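Local coordinates for RctB replication initiator protein (Vibrio cholerae, PDB 5UBE), which initiates replication of the second chromosome of the cholera pathogen, probably by binding DNA at its origin, in part through this N-terminal helix-turn-helix domain, at residues 11-16 / 58-63; 98-101 / 107-110. All coordinates share one frame; numbering follows the deposited sequence.

Interaction 1. Residues 11-16 / 58-63; sequences LPRTHK and SRDGLV
With CG beside the backbone N and the chain bent at chi2 (-106°), Arg13 reaches across to meet Asp60, whose carboxylate is turned between its own backbone N and carbonyl carbon (chi1 59°). The result is a side-on, bidentate salt bridge that ties the loop before strand 20-22 to an Asx turn leading into strand 62-64 of the helix-turn-helix domain. Each nitrogen takes its own oxygen, and both oxygens offer their syn lone pairs. NH2 of Arg13 gives the straighter bond, 2.9 Å to OD1 of Asp60 and nearly in the guanidinium plane; NE of Arg13 lies 2.8 Å from OD2 of Asp60, but this bond is bent and OD2 is met 30° out of the guanidinium plane. Asp60 illustrates how a turn can present an acid: its OD1 also accepts a hydrogen bond from the backbone N of Leu62, at 3.1 Å and from above the carboxylate plane, so that turn and arginine together restrain the carboxylate. Leu62 lines the approach, with CD1 3.8 Å from NE of Arg13. Beyond the pair, NH1 of Arg13 faces Asp17 and Glu67 in long, weak ion pairs, and this acidic setting would be expected to stabilise the positive charge. The carbonyl of Leu62 is held by Ser58, two residues before the turn's aspartate, its O accepting from OG of Ser58 at 2.7 Å.

Interaction 2. Residues 98-101 / 107-110; sequences PVRF and GKTM
This is an antiparallel strand pairing, the end of the beta hairpin formed by strands 94-100 and 108-114, close to the loop that joins them; strand 94-100 is outermost in the four-stranded sheet, and such a hairpin is consistent with the wing of a winged helix-turn-helix domain. Val99 and Thr109 form a hydrogen-bonded pair, the backbone N of each meeting the O of the other, and the short strand segments run at 140° to each other. Pro98 and Met110, a non-hydrogen-bonded pair, lie side by side on one face of the sheet. The methionine chain bends at chi2 (-53°), which carries its methyl CE to within 3.7 Å of CG on the proline ring. Arg100 and Lys108 extend together on this same face, and their aliphatic parts pack, CG against CG at 3.8 Å; farther out, NE of Arg100 approaches CE of Lys108 to 3.3 Å. Their charged ends stay close, NZ of Lys108 standing 3.5 Å from NH2 of Arg100 at the edge of the guanidinium; two exposed positive groups so near each other would be expected to repel. NH1 of Arg100 has a long, weak ion pair with Glu102. The other face carries Val99 and Thr109, where CG2 of the valine touches OG1 of the threonine at 3.7 Å, and Ile9 packs on Val99 as well as on Phe101. Phe101 follows the strand, and its ring reaches back toward Thr109, crossing the threonine side chain at about a right angle. The ring presents its edge to the second strand: CD1 of Phe101 lies 3.8 Å from O of Gly107, and CZ of Phe101 meets the methyl CG2 of Thr109 at 3.5 Å.

Interactions 1 and 2 show how an N-terminal loop can serve two parts of one sheet. Their centres lie 12 Å apart, and the 11-16 segment bridges the gap: while one of its residues reaches toward 58-63, His15 packs on the hairpin. NE2 of His15 comes within 3.4 Å of CE1 of Phe101, with the ring planes at about 45°, and CE1 of His15 lies 3.6 Å from N of Lys108. A further link is Leu62 of interaction 1, which touches Leu111 just beyond interaction 2 on strand 108-114. Strands 62-64 and 94-100 are the outermost of the sheet, so the two contacts sit toward its opposite margins.

Interaction 1. Residues 11-16 / 58-63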
loop_
_atom_site.group_PDB
_atom_site.type_symbol
_atom_site.label_atom_id
_atom_site.label_comp_id
_atom_site.label_asym_id
_atom_site.label_seq_id
_atom_site.Cartn_x
_atom_site.Cartn_y
_atom_site.Cartn_z
ATOM N N LEU A 11 14.848 5.345 -9.138
ATOM C CA LEU A 11 14.679 4.428 -10.250
ATOM C C LEU A 11 14.921 2.994 -9.782
ATOM O O LEU A 11 15.608 2.768 -8.784
ATOM C CB LEU A 11 15.643 4.796 -11.379
ATOM C CG LEU A 11 15.234 5.968 -12.279
ATOM C CD1 LEU A 11 13.781 5.825 -12.729
ATOM C CD2 LEU A 11 15.464 7.323 -11.625
ATOM N N PRO A 12 14.368 1.996 -10.489
ATOM C CA PRO A 12 13.614 2.051 -11.747
ATOM C C PRO A 12 12.139 2.478 -11.617
ATOM O O PRO A 12 11.455 2.533 -12.645
ATOM C CB PRO A 12 13.707 0.612 -12.253
ATOM C CG PRO A 12 13.753 -0.202 -11.002
ATOM C CD PRO A 12 14.527 0.612 -10.005
ATOM N N ARG A 13 11.667 2.769 -10.400
ATOM C CA ARG A 13 10.289 3.212 -10.212
ATOM C C ARG A 13 10.025 4.492 -10.994
ATOM O O ARG A 13 10.895 5.363 -11.091
ATOM C CB ARG A 13 10.006 3.451 -8.726
ATOM C CG ARG A 13 10.296 2.257 -7.835
ATOM C CD ARG A 13 9.025 1.592 -7.377
ATOM N NE ARG A 13 9.274 0.522 -6.417
ATOM C CZ ARG A 13 8.734 -0.691 -6.500
ATOM N NH1 ARG A 13 7.898 -0.986 -7.488
ATOM N NH2 ARG A 13 9.018 -1.608 -5.585
ATOM N N THR A 14 8.821 4.583 -11.577
ATOM C CA THR A 14 8.331 5.756 -12.302
ATOM C C THR A 14 6.844 5.923 -12.012
ATOM O O THR A 14 6.259 5.183 -11.213
ATOM C CB THR A 14 8.522 5.640 -13.826
ATOM O OG1 THR A 14 7.586 4.687 -14.351
ATOM C CG2 THR A 14 9.939 5.221 -14.186
ATOM N N HIS A 15 6.219 6.893 -12.692
ATOM C CA HIS A 15 4.786 7.116 -12.503
ATOM C C HIS A 15 3.979 5.891 -12.906
ATOM O O HIS A 15 2.935 5.611 -12.309
ATOM C CB HIS A 15 4.312 8.327 -13.312
ATOM C CG HIS A 15 4.841 9.639 -12.818
ATOM N ND1 HIS A 15 4.123 10.467 -11.984
ATOM C CD2 HIS A 15 6.016 10.272 -13.055
ATOM C CE1 HIS A 15 4.833 11.550 -11.722
ATOM N NE2 HIS A 15 5.987 11.456 -12.361
ATOM N N LYS A 16 4.454 5.157 -13.911
ATOM C CA LYS A 16 3.811 3.931 -14.367
ATOM C C LYS A 16 3.621 2.914 -13.243
ATOM O O LYS A 16 2.735 2.056 -13.336
ATOM C CB LYS A 16 4.642 3.329 -15.515
ATOM C CG LYS A 16 3.963 2.206 -16.291
ATOM C CD LYS A 16 4.905 1.622 -17.332
ATOM C CE LYS A 16 4.403 0.284 -17.860
ATOM N NZ LYS A 16 5.390 -0.366 -18.785
ATOM N N SER A 58 10.204 -7.492 -2.187
ATOM C CA SER A 58 10.625 -6.123 -2.466
ATOM C C SER A 58 12.125 -5.976 -2.221
ATOM O O SER A 58 12.683 -6.605 -1.322
ATOM C CB SER A 58 9.845 -5.136 -1.607
ATOM O OG SER A 58 10.334 -3.815 -1.775
ATOM N N ARG A 59 12.787 -5.199 -3.078
ATOM C CA ARG A 59 14.196 -4.871 -2.928
ATOM C C ARG A 59 14.411 -3.396 -2.656
ATOM O O ARG A 59 15.564 -2.955 -2.622
ATOM C CB ARG A 59 14.996 -5.256 -4.183
ATOM C CG ARG A 59 14.797 -6.674 -4.697
ATOM C CD ARG A 59 15.139 -7.708 -3.638
ATOM N NE ARG A 59 15.093 -9.077 -4.152
ATOM C CZ ARG A 59 16.144 -9.716 -4.659
ATOM N NH1 ARG A 59 17.322 -9.112 -4.724
ATOM N NH2 ARG A 59 16.020 -10.965 -5.095
ATOM N N ASP A 60 13.341 -2.608 -2.508
ATOM C CA ASP A 60 13.507 -1.187 -2.236
ATOM C C ASP A 60 12.595 -0.682 -1.136
ATOM O O ASP A 60 12.496 0.534 -0.947
ATOM C CB ASP A 60 13.321 -0.346 -3.512
ATOM C CG ASP A 60 11.947 -0.516 -4.164
ATOM O OD1 ASP A 60 11.075 -1.243 -3.635
ATOM O OD2 ASP A 60 11.742 0.095 -5.233
ATOM N N GLY A 61 11.990 -1.577 -0.359
ATOM C CA GLY A 61 11.089 -1.174 0.694
ATOM C C GLY A 61 9.722 -0.764 0.215
ATOM O O GLY A 61 8.926 -0.274 1.019
ATOM N N LEU A 62 9.426 -0.934 -1.071
ATOM C CA LEU A 62 8.148 -0.506 -1.626
ATOM C C LEU A 62 7.495 -1.652 -2.383
ATOM O O LEU A 62 8.158 -2.606 -2.807
ATOM C CB LEU A 62 8.311 0.690 -2.571
ATOM C CG LEU A 62 9.185 1.850 -2.100
ATOM C CD1 LEU A 62 9.649 2.681 -3.281
ATOM C CD2 LEU A 62 8.433 2.711 -1.079
ATOM N N VAL A 63 6.174 -1.530 -2.531
ATOM C CA VAL A 63 5.337 -2.350 -3.402
ATOM C C VAL A 63 4.407 -1.402 -4.152
ATOM O O VAL A 63 3.815 -0.511 -3.544
ATOM C CB VAL A 63 4.513 -3.383 -2.607
ATOM C CG1 VAL A 63 3.508 -4.076 -3.523
ATOM C CG2 VAL A 63 5.425 -4.402 -1.949
#

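Interaction 2. Residues 98-101 / 107-110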
loop_
_atom_site.group_PDB
_atom_site.type_symbol
_atom_site.label_atom_id
_atom_site.label_comp_id
_atom_site.label_asym_id
_atom_site.label_seq_id
_atom_site.Cartn_x
_atom_site.Cartn_y
_atom_site.Cartn_z
ATOM N N PRO A 98 2.380 12.185 0.066
ATOM C CA PRO A 98 2.793 12.519 -1.303
ATOM C C PRO A 98 4.311 12.553 -1.382
ATOM O O PRO A 98 4.976 13.102 -0.500
ATOM C CB PRO A 98 2.173 13.902 -1.543
ATOM C CG PRO A 98 1.139 14.051 -0.491
ATOM C CD PRO A 98 1.661 13.297 0.699
ATOM N N VAL A 99 4.854 11.930 -2.429
ATOM C CA VAL A 99 6.292 11.809 -2.630
ATOM C C VAL A 99 6.628 12.211 -4.059
ATOM O O VAL A 99 5.773 12.214 -4.948
ATOM C CB VAL A 99 6.806 10.381 -2.354
ATOM C CG1 VAL A 99 6.539 9.994 -0.914
ATOM C CG2 VAL A 99 6.164 9.393 -3.317
ATOM N N ARG A 100 7.897 12.550 -4.274
ATOM C CA ARG A 100 8.392 12.907 -5.595
ATOM C C ARG A 100 9.494 11.945 -6.008
ATOM O O ARG A 100 10.028 11.186 -5.193
ATOM C CB ARG A 100 8.918 14.350 -5.628
ATOM C CG ARG A 100 7.945 15.378 -5.067
ATOM C CD ARG A 100 8.544 16.774 -5.074
ATOM N NE ARG A 100 7.609 17.779 -4.575
ATOM C CZ ARG A 100 7.896 19.069 -4.443
ATOM N NH1 ARG A 100 9.101 19.521 -4.770
ATOM N NH2 ARG A 100 6.978 19.911 -3.983
ATOM N N PHE A 101 9.819 11.967 -7.296
ATOM C CA PHE A 101 10.955 11.200 -7.795
ATOM C C PHE A 101 12.225 12.039 -7.796
ATOM O O PHE A 101 13.293 11.542 -7.425
ATOM C CB PHE A 101 10.649 10.665 -9.195
ATOM C CG PHE A 101 9.361 9.885 -9.267
ATOM C CD1 PHE A 101 8.154 10.531 -9.474
ATOM C CD2 PHE A 101 9.359 8.506 -9.114
ATOM C CE1 PHE A 101 6.966 9.813 -9.531
ATOM C CE2 PHE A 101 8.179 7.785 -9.170
ATOM C CZ PHE A 101 6.983 8.438 -9.378
ATOM N N GLY A 107 6.668 15.568 -11.180
ATOM C CA GLY A 107 5.446 14.887 -10.814
ATOM C C GLY A 107 5.544 14.161 -9.484
ATOM O O GLY A 107 6.620 13.943 -8.922
ATOM N N LYS A 108 4.376 13.779 -8.972
ATOM C CA LYS A 108 4.274 13.084 -7.697
ATOM C C LYS A 108 3.402 11.842 -7.845
ATOM O O LYS A 108 2.677 11.672 -8.832
ATOM C CB LYS A 108 3.691 13.989 -6.598
ATOM C CG LYS A 108 4.368 15.340 -6.448
ATOM C CD LYS A 108 3.787 16.097 -5.261
ATOM C CE LYS A 108 4.405 17.477 -5.107
ATOM N NZ LYS A 108 3.951 18.138 -3.849
ATOM N N THR A 109 3.508 10.962 -6.847
ATOM C CA THR A 109 2.601 9.830 -6.649
ATOM C C THR A 109 2.268 9.785 -5.159
ATOM O O THR A 109 2.683 10.665 -4.398
ATOM C CB THR A 109 3.215 8.513 -7.150
ATOM O OG1 THR A 109 4.423 8.236 -6.429
ATOM C CG2 THR A 109 3.525 8.602 -8.633
ATOM N N MET A 110 1.530 8.757 -4.729
ATOM C CA MET A 110 1.129 8.608 -3.329
ATOM C C MET A 110 1.880 7.459 -2.660
ATOM O O MET A 110 1.899 6.334 -3.175
ATOM C CB MET A 110 -0.376 8.363 -3.200
ATOM C CG MET A 110 -1.172 9.586 -2.789
ATOM S SD MET A 110 -0.551 10.389 -1.307
ATOM C CE MET A 110 -1.652 11.807 -1.257
#